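Long-range contact in probable transcriptional regulator (Rhodococcus jostii, PDB 3HIM), which is a TetR-family protein that probably binds DNA through a helix-turn-helix motif and regulates transcription: residues B[135-147]-B[156-168]. Sequence-based numbering, arbitrary orientation.
Sequences STTKVFTRIIEAG and FDIEAAALAITSL
Phe140 and Ile165 meet in a CH-pi contact: Ile165 CG2 stands 3.8 Å from the centroid of the Phe140 ring, only 5° off the ring normal, and so meets all six ring carbons at almost equal range. With CG1 anti to the carbonyl carbon (chi1 -74°), CG2 is left anti to the backbone N and faces the ring, while the CG1 branch carries CD1 to Ile144. Thr166 CG2 approaches the same ring obliquely, 3.7 Å from Phe140 CD2, and Tyr100 of helix 89-106 adds an edge-to-face partner. Replacing Phe140 by alanine is likely to leave the Ile165 methyl without its aromatic platform and to open a gap beside Tyr100.

Knobs-into-holes packing illustrates how two helices interlock. Ile144 fits among Ile158, Ala161, Ala162 and Ile165, its CD1 lying 3.9 Å from Ala161 CB; in return Ala162 enters the hole formed by Thr137, Phe140, Thr141 and Ile144. The small Ala161 and Ala162 are consistent with the 8.8 Å closest approach of the two segment axes, whose N-to-C directions lie 129° apart. Toward the exposed side, the aliphatic part of Glu145 meets Ile158, CG to CD1 at 3.8 Å.

The polar bonds near the interface include two made within a single segment: Thr141 OG1 donates to Lys138 O, and Asp157 N-caps helix 158-175 by accepting from Ala160 N (2.8 Å to OD1). Cohesion between these neighbouring helices of the TetR C-terminal domain thus rests on apolar shape matching, without direct hydrogen bonds between the two segments.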
loop_
_atom_site.group_PDB
_atom_site.type_symbol
_atom_site.label_atom_id
_atom_site.label_comp_id
_atom_site.label_asym_id
_atom_site.label_seq_id
_atom_site.Cartn_x
_atom_site.Cartn_y
_atom_site.Cartn_z
ATOM N N SER B 135 -14.149 9.213 6.215
ATOM C CA SER B 135 -13.977 9.983 7.460
ATOM C C SER B 135 -12.527 10.081 7.894
ATOM O O SER B 135 -12.115 11.109 8.399
ATOM C CB SER B 135 -14.789 9.400 8.605
ATOM O OG SER B 135 -16.158 9.541 8.329
ATOM N N THR B 136 -11.773 9.003 7.693
ATOM C CA THR B 136 -10.356 8.951 8.011
ATOM C C THR B 136 -9.587 9.999 7.214
ATOM O O THR B 136 -8.774 10.749 7.778
ATOM C CB THR B 136 -9.801 7.519 7.765
ATOM O OG1 THR B 136 -10.532 6.604 8.587
ATOM C CG2 THR B 136 -8.350 7.414 8.146
ATOM N N THR B 137 -9.864 10.084 5.911
ATOM C CA THR B 137 -9.194 11.071 5.075
ATOM C C THR B 137 -9.586 12.480 5.518
ATOM O O THR B 137 -8.736 13.365 5.568
ATOM C CB THR B 137 -9.541 10.886 3.572
ATOM O OG1 THR B 137 -9.159 9.579 3.163
ATOM C CG2 THR B 137 -8.795 11.898 2.689
ATOM N N LYS B 138 -10.865 12.676 5.845
ATOM C CA LYS B 138 -11.370 14.001 6.206
ATOM C C LYS B 138 -10.680 14.601 7.461
ATOM O O LYS B 138 -10.604 15.834 7.603
ATOM C CB LYS B 138 -12.905 13.996 6.356
ATOM N N VAL B 139 -10.169 13.729 8.342
ATOM C CA VAL B 139 -9.413 14.182 9.524
ATOM C C VAL B 139 -8.196 14.959 9.065
ATOM O O VAL B 139 -7.851 16.004 9.633
ATOM C CB VAL B 139 -8.967 13.021 10.453
ATOM C CG1 VAL B 139 -8.040 13.545 11.583
ATOM C CG2 VAL B 139 -10.184 12.300 11.041
ATOM N N PHE B 140 -7.559 14.457 8.018
ATOM C CA PHE B 140 -6.379 15.124 7.505
ATOM C C PHE B 140 -6.766 16.366 6.708
ATOM O O PHE B 140 -6.146 17.409 6.870
ATOM C CB PHE B 140 -5.477 14.168 6.703
ATOM C CG PHE B 140 -4.779 13.124 7.560
ATOM C CD1 PHE B 140 -3.797 13.495 8.481
ATOM C CD2 PHE B 140 -5.094 11.770 7.435
ATOM C CE1 PHE B 140 -3.143 12.532 9.278
ATOM C CE2 PHE B 140 -4.457 10.810 8.220
ATOM C CZ PHE B 140 -3.476 11.187 9.146
ATOM N N THR B 141 -7.805 16.278 5.879
ATOM C CA THR B 141 -8.194 17.447 5.084
ATOM C C THR B 141 -8.603 18.632 5.974
ATOM O O THR B 141 -8.238 19.775 5.675
ATOM C CB THR B 141 -9.275 17.130 3.984
ATOM O OG1 THR B 141 -10.449 16.624 4.604
ATOM C CG2 THR B 141 -8.794 16.078 3.035
ATOM N N ARG B 142 -9.320 18.360 7.070
ATOM C CA ARG B 142 -9.675 19.400 8.034
ATOM C C ARG B 142 -8.418 20.100 8.584
ATOM O O ARG B 142 -8.344 21.329 8.590
ATOM C CB ARG B 142 -10.535 18.834 9.174
ATOM N N ILE B 143 -7.423 19.315 8.995
ATOM C CA ILE B 143 -6.192 19.869 9.560
ATOM C C ILE B 143 -5.485 20.713 8.504
ATOM O O ILE B 143 -5.080 21.837 8.789
ATOM C CB ILE B 143 -5.252 18.769 10.129
ATOM C CG1 ILE B 143 -5.833 18.225 11.438
ATOM C CG2 ILE B 143 -3.806 19.300 10.362
ATOM C CD1 ILE B 143 -5.446 16.789 11.726
ATOM N N ILE B 144 -5.398 20.192 7.282
ATOM C CA ILE B 144 -4.717 20.890 6.205
ATOM C C ILE B 144 -5.439 22.205 5.876
ATOM O O ILE B 144 -4.793 23.255 5.698
ATOM C CB ILE B 144 -4.502 19.995 4.984
ATOM C CG1 ILE B 144 -3.623 18.795 5.361
ATOM C CG2 ILE B 144 -3.832 20.789 3.861
ATOM C CD1 ILE B 144 -3.538 17.710 4.267
ATOM N N GLU B 145 -6.770 22.142 5.847
ATOM C CA GLU B 145 -7.603 23.327 5.689
ATOM C C GLU B 145 -7.362 24.323 6.817
ATOM O O GLU B 145 -7.164 25.513 6.572
ATOM C CB GLU B 145 -9.078 22.927 5.680
ATOM C CG GLU B 145 -9.513 22.285 4.371
ATOM C CD GLU B 145 -10.914 21.714 4.415
ATOM O OE1 GLU B 145 -11.634 21.883 5.425
ATOM O OE2 GLU B 145 -11.309 21.102 3.408
ATOM N N ALA B 146 -7.369 23.835 8.057
ATOM C CA ALA B 146 -7.149 24.711 9.198
ATOM C C ALA B 146 -5.866 25.515 9.025
ATOM O O ALA B 146 -5.862 26.713 9.242
ATOM C CB ALA B 146 -7.108 23.910 10.477
ATOM N N GLY B 147 -4.783 24.845 8.632
ATOM C CA GLY B 147 -3.468 25.483 8.455
ATOM C C GLY B 147 -3.411 26.475 7.308
ATOM O O GLY B 147 -2.686 27.487 7.372
ATOM N N PHE B 156 -0.472 22.825 -2.495
ATOM C CA PHE B 156 -0.847 22.901 -3.895
ATOM C C PHE B 156 -2.319 22.514 -3.999
ATOM O O PHE B 156 -3.137 23.217 -4.586
ATOM C CB PHE B 156 0.003 21.949 -4.741
ATOM C CG PHE B 156 1.347 22.503 -5.112
ATOM C CD1 PHE B 156 1.457 23.486 -6.084
ATOM C CD2 PHE B 156 2.507 22.025 -4.495
ATOM C CE1 PHE B 156 2.710 23.999 -6.433
ATOM C CE2 PHE B 156 3.748 22.526 -4.828
ATOM C CZ PHE B 156 3.855 23.527 -5.799
ATOM N N ASP B 157 -2.650 21.399 -3.380
ATOM C CA ASP B 157 -3.941 20.791 -3.574
ATOM C C ASP B 157 -4.276 20.038 -2.292
ATOM O O ASP B 157 -3.605 19.072 -1.937
ATOM C CB ASP B 157 -3.844 19.873 -4.801
ATOM C CG ASP B 157 -5.161 19.211 -5.157
ATOM O OD1 ASP B 157 -5.813 18.613 -4.263
ATOM O OD2 ASP B 157 -5.507 19.252 -6.366
ATOM N N ILE B 158 -5.294 20.494 -1.581
ATOM C CA ILE B 158 -5.600 19.921 -0.284
ATOM C C ILE B 158 -5.969 18.440 -0.377
ATOM O O ILE B 158 -5.441 17.627 0.380
ATOM C CB ILE B 158 -6.696 20.697 0.438
ATOM C CG1 ILE B 158 -6.216 22.111 0.754
ATOM C CG2 ILE B 158 -7.099 19.979 1.734
ATOM C CD1 ILE B 158 -7.312 22.997 1.323
ATOM N N GLU B 159 -6.861 18.092 -1.306
ATOM C CA GLU B 159 -7.276 16.695 -1.471
ATOM C C GLU B 159 -6.100 15.798 -1.874
ATOM O O GLU B 159 -5.985 14.691 -1.360
ATOM C CB GLU B 159 -8.424 16.569 -2.482
ATOM N N ALA B 160 -5.232 16.267 -2.779
ATOM C CA ALA B 160 -4.010 15.514 -3.140
ATOM C C ALA B 160 -3.104 15.268 -1.925
ATOM O O ALA B 160 -2.559 14.174 -1.755
ATOM C CB ALA B 160 -3.239 16.233 -4.225
ATOM N N ALA B 161 -2.959 16.286 -1.078
ATOM C CA ALA B 161 -2.135 16.172 0.130
ATOM C C ALA B 161 -2.709 15.160 1.139
ATOM O O ALA B 161 -1.971 14.321 1.671
ATOM C CB ALA B 161 -1.921 17.530 0.776
ATOM N N ALA B 162 -4.017 15.236 1.382
ATOM C CA ALA B 162 -4.686 14.275 2.256
ATOM C C ALA B 162 -4.604 12.850 1.699
ATOM O O ALA B 162 -4.254 11.933 2.442
ATOM C CB ALA B 162 -6.130 14.690 2.509
ATOM N N LEU B 163 -4.878 12.671 0.398
ATOM C CA LEU B 163 -4.663 11.362 -0.265
ATOM C C LEU B 163 -3.241 10.856 -0.045
ATOM O O LEU B 163 -3.054 9.731 0.430
ATOM C CB LEU B 163 -4.957 11.375 -1.771
ATOM C CG LEU B 163 -4.344 10.187 -2.581
ATOM C CD1 LEU B 163 -5.023 8.808 -2.260
ATOM C CD2 LEU B 163 -4.385 10.421 -4.083
ATOM N N ALA B 164 -2.242 11.683 -0.355
ATOM C CA ALA B 164 -0.875 11.198 -0.252
ATOM C C ALA B 164 -0.545 10.734 1.167
ATOM O O ALA B 164 0.118 9.711 1.352
ATOM C CB ALA B 164 0.120 12.229 -0.740
ATOM N N ILE B 165 -1.005 11.478 2.169
ATOM C CA ILE B 165 -0.743 11.110 3.552
ATOM C C ILE B 165 -1.458 9.807 3.933
ATOM O O ILE B 165 -0.891 8.930 4.588
ATOM C CB ILE B 165 -1.116 12.267 4.529
ATOM C CG1 ILE B 165 -0.071 13.387 4.455
ATOM C CG2 ILE B 165 -1.240 11.747 5.965
ATOM C CD1 ILE B 165 -0.594 14.746 4.939
ATOM N N THR B 166 -2.706 9.667 3.508
ATOM C CA THR B 166 -3.475 8.486 3.869
ATOM C C THR B 166 -2.856 7.289 3.134
ATOM O O THR B 166 -2.705 6.202 3.710
ATOM C CB THR B 166 -4.966 8.652 3.550
ATOM O OG1 THR B 166 -5.113 8.927 2.167
ATOM C CG2 THR B 166 -5.514 9.832 4.273
ATOM N N SER B 167 -2.447 7.526 1.887
ATOM C CA SER B 167 -1.791 6.509 1.090
ATOM C C SER B 167 -0.473 5.990 1.729
ATOM O O SER B 167 -0.236 4.767 1.805
ATOM C CB SER B 167 -1.575 7.020 -0.333
ATOM O OG SER B 167 -0.693 6.155 -0.990
ATOM N N LEU B 168 0.367 6.913 2.210
ATOM C CA LEU B 168 1.623 6.529 2.904
ATOM C C LEU B 168 1.409 5.671 4.146
ATOM O O LEU B 168 2.106 4.670 4.334
ATOM C CB LEU B 168 2.467 7.757 3.288
ATOM C CG LEU B 168 3.125 8.468 2.105
ATOM C CD1 LEU B 168 3.689 9.800 2.558
ATOM C CD2 LEU B 168 4.203 7.587 1.523
#